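Local coordinates for protein aldehyde dehydrogenase (Bartonella henselae, PDB 3I44) that probably oxidises aldehydes to carboxylic acids with NAD or NADP as electron acceptor, as other members of the aldehyde dehydrogenase family do, at residues E349-I354 with T373-G378; R290-C295 with K324-K329. The protein carries 1 engineered substitution. All coordinates share one frame; numbering follows the deposited sequence.

Contact 1. Residues E349-I354 with T373-G378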
loop_
_atom_site.group_PDB
_atom_site.type_symbol
_atom_site.label_atom_id
_atom_site.label_comp_id
_atom_site.label_asym_id
_atom_site.label_seq_id
_atom_site.Cartn_x
_atom_site.Cartn_y
_atom_site.Cartn_z
ATOM N N GLU A 349 -17.531 14.879 23.616
ATOM C CA GLU A 349 -17.311 15.332 22.244
ATOM C C GLU A 349 -18.040 14.446 21.232
ATOM O O GLU A 349 -18.620 14.949 20.255
ATOM C CB GLU A 349 -15.816 15.351 21.916
ATOM N N GLN A 350 -17.985 13.131 21.445
ATOM C CA GLN A 350 -18.787 12.205 20.634
ATOM C C GLN A 350 -20.287 12.425 20.819
ATOM O O GLN A 350 -21.028 12.561 19.838
ATOM C CB GLN A 350 -18.411 10.750 20.931
ATOM C CG GLN A 350 -17.087 10.355 20.305
ATOM C CD GLN A 350 -17.115 10.424 18.801
ATOM O OE1 GLN A 350 -16.492 11.313 18.182
ATOM N NE2 GLN A 350 -17.853 9.507 18.189
ATOM N N TYR A 351 -20.727 12.510 22.062
ATOM C CA TYR A 351 -22.113 12.842 22.343
ATOM C C TYR A 351 -22.549 14.131 21.633
ATOM O O TYR A 351 -23.577 14.125 20.971
ATOM C CB TYR A 351 -22.377 12.888 23.863
ATOM C CG TYR A 351 -23.765 13.319 24.253
ATOM C CD1 TYR A 351 -24.766 12.375 24.515
ATOM C CD2 TYR A 351 -24.077 14.670 24.398
ATOM C CE1 TYR A 351 -26.036 12.766 24.850
ATOM C CE2 TYR A 351 -25.343 15.070 24.760
ATOM C CZ TYR A 351 -26.320 14.114 24.986
ATOM O OH TYR A 351 -27.587 14.510 25.324
ATOM N N ASP A 352 -21.754 15.204 21.716
ATOM C CA ASP A 352 -22.148 16.461 21.088
ATOM C C ASP A 352 -22.240 16.308 19.552
ATOM O O ASP A 352 -23.186 16.799 18.944
ATOM C CB ASP A 352 -21.232 17.627 21.491
ATOM C CG ASP A 352 -21.337 17.990 22.994
ATOM O OD1 ASP A 352 -22.375 17.718 23.638
ATOM O OD2 ASP A 352 -20.344 18.524 23.552
ATOM N N LYS A 353 -21.287 15.592 18.941
ATOM C CA LYS A 353 -21.313 15.363 17.476
ATOM C C LYS A 353 -22.575 14.599 17.067
ATOM O O LYS A 353 -23.185 14.894 16.043
ATOM C CB LYS A 353 -20.056 14.586 17.001
ATOM C CG LYS A 353 -18.801 15.464 16.785
ATOM C CD LYS A 353 -17.465 14.655 16.896
ATOM C CE LYS A 353 -17.325 13.552 15.809
ATOM N NZ LYS A 353 -16.021 12.761 15.926
ATOM N N ILE A 354 -22.962 13.610 17.880
ATOM C CA ILE A 354 -24.124 12.780 17.561
ATOM C C ILE A 354 -25.407 13.600 17.694
ATOM O O ILE A 354 -26.309 13.548 16.818
ATOM C CB ILE A 354 -24.187 11.506 18.442
ATOM C CG1 ILE A 354 -22.990 10.584 18.158
ATOM C CG2 ILE A 354 -25.543 10.765 18.184
ATOM C CD1 ILE A 354 -22.661 9.527 19.289
ATOM N N THR A 373 -33.055 13.886 20.167
ATOM C CA THR A 373 -31.996 14.561 20.945
ATOM C C THR A 373 -32.188 14.423 22.450
ATOM O O THR A 373 -33.288 14.155 22.925
ATOM C CB THR A 373 -31.891 16.079 20.531
ATOM O OG1 THR A 373 -33.101 16.787 20.877
ATOM C CG2 THR A 373 -31.665 16.198 19.004
ATOM N N GLY A 374 -31.109 14.590 23.203
ATOM C CA GLY A 374 -31.170 14.594 24.654
ATOM C C GLY A 374 -30.961 13.240 25.316
ATOM O O GLY A 374 -30.962 12.193 24.666
ATOM N N LEU A 375 -30.786 13.277 26.627
ATOM C CA LEU A 375 -30.605 12.070 27.423
ATOM C C LEU A 375 -31.910 11.270 27.454
ATOM O O LEU A 375 -32.978 11.854 27.451
ATOM C CB LEU A 375 -30.196 12.446 28.839
ATOM C CG LEU A 375 -28.738 12.883 29.050
ATOM C CD1 LEU A 375 -28.547 13.473 30.470
ATOM C CD2 LEU A 375 -27.805 11.715 28.855
ATOM N N PRO A 376 -31.823 9.929 27.456
ATOM C CA PRO A 376 -33.047 9.167 27.635
ATOM C C PRO A 376 -33.671 9.478 29.006
ATOM O O PRO A 376 -32.965 9.801 29.962
ATOM C CB PRO A 376 -32.591 7.701 27.544
ATOM C CG PRO A 376 -31.210 7.725 27.064
ATOM C CD PRO A 376 -30.635 9.064 27.361
ATOM N N MET A 377 -34.992 9.400 29.086
ATOM C CA MET A 377 -35.712 9.791 30.310
ATOM C C MET A 377 -35.165 9.035 31.511
ATOM O O MET A 377 -34.939 7.828 31.439
ATOM C CB MET A 377 -37.212 9.481 30.167
ATOM C CG MET A 377 -38.133 10.214 31.145
ATOM S SD MET A 377 -38.751 11.787 30.540
ATOM C CE MET A 377 -37.565 12.936 31.268
ATOM N N GLY A 378 -34.935 9.755 32.594
ATOM C CA GLY A 378 -34.464 9.144 33.819
ATOM C C GLY A 378 -32.961 9.162 34.037
ATOM O O GLY A 378 -32.507 8.988 35.174
#
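Tyr351 spans the gap between its helix and the loop 373-378 and meets the chain at Gly374 and Leu375 with its phenol oxygen alone. OH stands 3.6 Å from Gly374 C and 3.7 Å from Leu375 N, so it rests against the peptide link in van der Waals contact, too far for a hydrogen bond. It is also 4.2 Å from Leu375 CG, the branch point of the leucine. The reach depends on chi1 of 176°, which sets CG anti to the backbone N and carries the ring from the helix toward the loop; with the backbones 9.5 Å apart between Tyr351 CA and Gly374 CA, a long, stiff side chain suits the place. Asp352 OD1 lies in the ring plane at the edge of the tyrosine, and the same oxygen takes part in a salt bridge with Lys348. Gly374 has a positive phi of 91°; at its backbone angles a beta carbon would press on the carbonyl oxygen of Thr373, so glycine suits the turn. Lys353 NZ donates to Gln350 OE1 at 2.7 Å, in the carbonyl plane with a C=O...N angle of 151°, tying two side chains three residues apart along the helix. This surface contact belongs to the domain built on the sheet holding strands 367-370 and 388-391, consistent with the catalytic domain of aldehyde dehydrogenases. Gln355 of helix 348-363 is hydrogen-bonded to Gly374 N, Val385 lies against Tyr351, and Arg386, just before strand 388-391, holds the carbonyl oxygen of Thr373.

Contact 2. Residues R290-C295 with K324-K329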
loop_
_atom_site.group_PDB
_atom_site.type_symbol
_atom_site.label_atom_id
_atom_site.label_comp_id
_atom_site.label_asym_id
_atom_site.label_seq_id
_atom_site.Cartn_x
_atom_site.Cartn_y
_atom_site.Cartn_z
ATOM N N ARG A 290 -32.741 -8.189 13.000
ATOM C CA ARG A 290 -31.298 -8.410 13.026
ATOM C C ARG A 290 -30.554 -7.102 12.625
ATOM O O ARG A 290 -29.599 -6.673 13.291
ATOM C CB ARG A 290 -30.985 -9.564 12.054
ATOM C CG ARG A 290 -29.551 -9.969 11.972
ATOM C CD ARG A 290 -29.307 -11.293 11.205
ATOM N NE ARG A 290 -29.671 -11.247 9.778
ATOM C CZ ARG A 290 -30.677 -11.936 9.215
ATOM N NH1 ARG A 290 -31.481 -12.735 9.932
ATOM N NH2 ARG A 290 -30.909 -11.810 7.919
ATOM N N GLY A 291 -31.044 -6.474 11.565
ATOM C CA GLY A 291 -30.483 -5.235 11.050
ATOM C C GLY A 291 -30.519 -4.073 12.016
ATOM O O GLY A 291 -29.533 -3.315 12.159
ATOM N N VAL A 292 -31.662 -3.908 12.673
ATOM C CA VAL A 292 -31.842 -2.782 13.593
ATOM C C VAL A 292 -30.970 -3.011 14.819
ATOM O O VAL A 292 -30.153 -2.158 15.217
ATOM C CB VAL A 292 -33.352 -2.544 13.929
ATOM C CG1 VAL A 292 -33.493 -1.400 14.930
ATOM C CG2 VAL A 292 -34.153 -2.240 12.651
ATOM N N ARG A 293 -31.054 -4.211 15.362
ATOM C CA ARG A 293 -30.200 -4.579 16.474
ATOM C C ARG A 293 -28.714 -4.384 16.192
ATOM O O ARG A 293 -27.951 -3.939 17.084
ATOM C CB ARG A 293 -30.435 -6.043 16.881
ATOM C CG ARG A 293 -31.734 -6.280 17.632
ATOM C CD ARG A 293 -31.946 -7.770 17.950
ATOM N NE ARG A 293 -33.126 -7.935 18.792
ATOM C CZ ARG A 293 -34.243 -8.606 18.475
ATOM N NH1 ARG A 293 -34.391 -9.253 17.305
ATOM N NH2 ARG A 293 -35.239 -8.635 19.363
ATOM N N HIS A 294 -28.287 -4.732 14.978
ATOM C CA HIS A 294 -26.857 -4.632 14.619
ATOM C C HIS A 294 -26.447 -3.119 14.630
ATOM O O HIS A 294 -25.360 -2.758 15.104
ATOM C CB HIS A 294 -26.588 -5.271 13.226
ATOM C CG HIS A 294 -25.139 -5.459 12.910
ATOM N ND1 HIS A 294 -24.699 -6.150 11.797
ATOM C CD2 HIS A 294 -24.022 -5.052 13.563
ATOM C CE1 HIS A 294 -23.376 -6.176 11.795
ATOM N NE2 HIS A 294 -22.941 -5.505 12.848
ATOM N N CYS A 295 -27.330 -2.250 14.120
ATOM C CA CYS A 295 -27.084 -0.813 14.124
ATOM C C CYS A 295 -26.823 -0.230 15.526
ATOM O O CYS A 295 -25.950 0.619 15.690
ATOM C CB CYS A 295 -28.234 -0.054 13.448
ATOM S SG CYS A 295 -27.822 1.704 13.072
ATOM N N LYS A 324 -39.034 0.949 14.715
ATOM C CA LYS A 324 -39.658 1.646 15.842
ATOM C C LYS A 324 -39.779 0.751 17.066
ATOM O O LYS A 324 -39.348 1.127 18.142
ATOM C CB LYS A 324 -41.048 2.159 15.442
ATOM C CG LYS A 324 -41.751 3.019 16.507
ATOM C CD LYS A 324 -43.093 3.544 15.911
ATOM C CE LYS A 324 -43.620 4.804 16.585
ATOM N NZ LYS A 324 -44.433 4.484 17.773
ATOM N N ASP A 325 -40.381 -0.428 16.895
ATOM C CA ASP A 325 -40.542 -1.390 17.999
ATOM C C ASP A 325 -39.217 -1.765 18.652
ATOM O O ASP A 325 -39.074 -1.736 19.890
ATOM C CB ASP A 325 -41.235 -2.679 17.486
ATOM C CG ASP A 325 -41.656 -3.626 18.628
ATOM O OD1 ASP A 325 -42.517 -3.241 19.450
ATOM O OD2 ASP A 325 -41.139 -4.771 18.694
ATOM N N ILE A 326 -38.242 -2.141 17.821
ATOM C CA ILE A 326 -36.954 -2.563 18.361
ATOM C C ILE A 326 -36.281 -1.394 19.096
ATOM O O ILE A 326 -35.816 -1.559 20.223
ATOM C CB ILE A 326 -36.031 -3.154 17.269
ATOM C CG1 ILE A 326 -36.640 -4.422 16.661
ATOM C CG2 ILE A 326 -34.707 -3.485 17.860
ATOM C CD1 ILE A 326 -36.783 -5.588 17.645
ATOM N N ALA A 327 -36.265 -0.209 18.481
ATOM C CA ALA A 327 -35.726 0.985 19.156
ATOM C C ALA A 327 -36.378 1.222 20.520
ATOM O O ALA A 327 -35.694 1.392 21.530
ATOM C CB ALA A 327 -35.902 2.235 18.289
ATOM N N GLU A 328 -37.709 1.219 20.557
ATOM C CA GLU A 328 -38.412 1.489 21.819
ATOM C C GLU A 328 -38.113 0.424 22.858
ATOM O O GLU A 328 -38.069 0.723 24.043
ATOM C CB GLU A 328 -39.917 1.648 21.583
ATOM C CG GLU A 328 -40.195 2.961 20.846
ATOM C CD GLU A 328 -41.616 3.125 20.350
ATOM O OE1 GLU A 328 -42.405 2.148 20.398
ATOM O OE2 GLU A 328 -41.914 4.256 19.891
ATOM N N LYS A 329 -37.858 -0.801 22.412
ATOM C CA LYS A 329 -37.478 -1.879 23.318
ATOM C C LYS A 329 -35.965 -1.952 23.623
ATOM O O LYS A 329 -35.535 -2.823 24.367
ATOM C CB LYS A 329 -37.933 -3.220 22.732
ATOM C CG LYS A 329 -39.446 -3.369 22.703
ATOM C CD LYS A 329 -39.855 -4.699 22.080
ATOM C CE LYS A 329 -41.365 -4.937 22.252
ATOM N NZ LYS A 329 -41.826 -6.025 21.330
#
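Ile326 projects toward helix 287-296, where its CG2 packs mainly on Val292, with CD1 reaching Arg293. The CG2 methyl, anti to the backbone N, meets Val292 CG1 at 3.8 Å, and Ile326 CB is 3.9 Å from Val292 CG1. The valine presents CG1 because chi1 of 178° turns that branch anti to its own backbone N; the two beta-branched side chains cross obliquely, methyl against methyl, which suits a place where the two segments approach to 7.0 Å between Val292 CA and Ile326 CA. The other branch of the isoleucine sets CD1 over one face of the Arg293 guanidinium, nearer its margin than its middle and 3.8 Å from NH2. This is the flank of an alpha/beta domain of the aldehyde dehydrogenase fold: Val292 also leans on Leu409 of strand 408-414, while Ala327 and Glu328 reach Thr370 of strand 367-370, so both helices pack on the same mixed sheet. Arg293 runs extended from CG to NE and crosses Ile326 at about a right angle. Its aliphatic CG comes within 4.1 Å of Ile326 CG2, so a long exposed residue lends its apolar stem and a flat guanidinium face to the isoleucine. Within helix 316-329, charged side chains four residues apart pair up: Lys329 NZ bonds Asp325 OD2 at 3.0 Å on that oxygen's syn lone pair, and Lys324 joins Glu328 through a weak, longer salt bridge.

How the contacts relate
Both contacts lie on the same side of the chain's centre, with their own centres 18 Å apart and their nearest atoms about 9 Å apart, so they do not touch. They share no helix: contact 2 joins helix 287-296 to helix 316-329, and contact 1 joins the next helix, 348-363, to a loop between two strands of the sheet on which the helices of contact 2 pack. Neither lies in the deep core. Contact 2 is partly buried, with apolar branches doing most of the work and a buried valine among its three touching residues. Contact 1 is a smaller surface contact, 94 against 168 Å², where one phenol oxygen rests on a peptide and a leucine side chain.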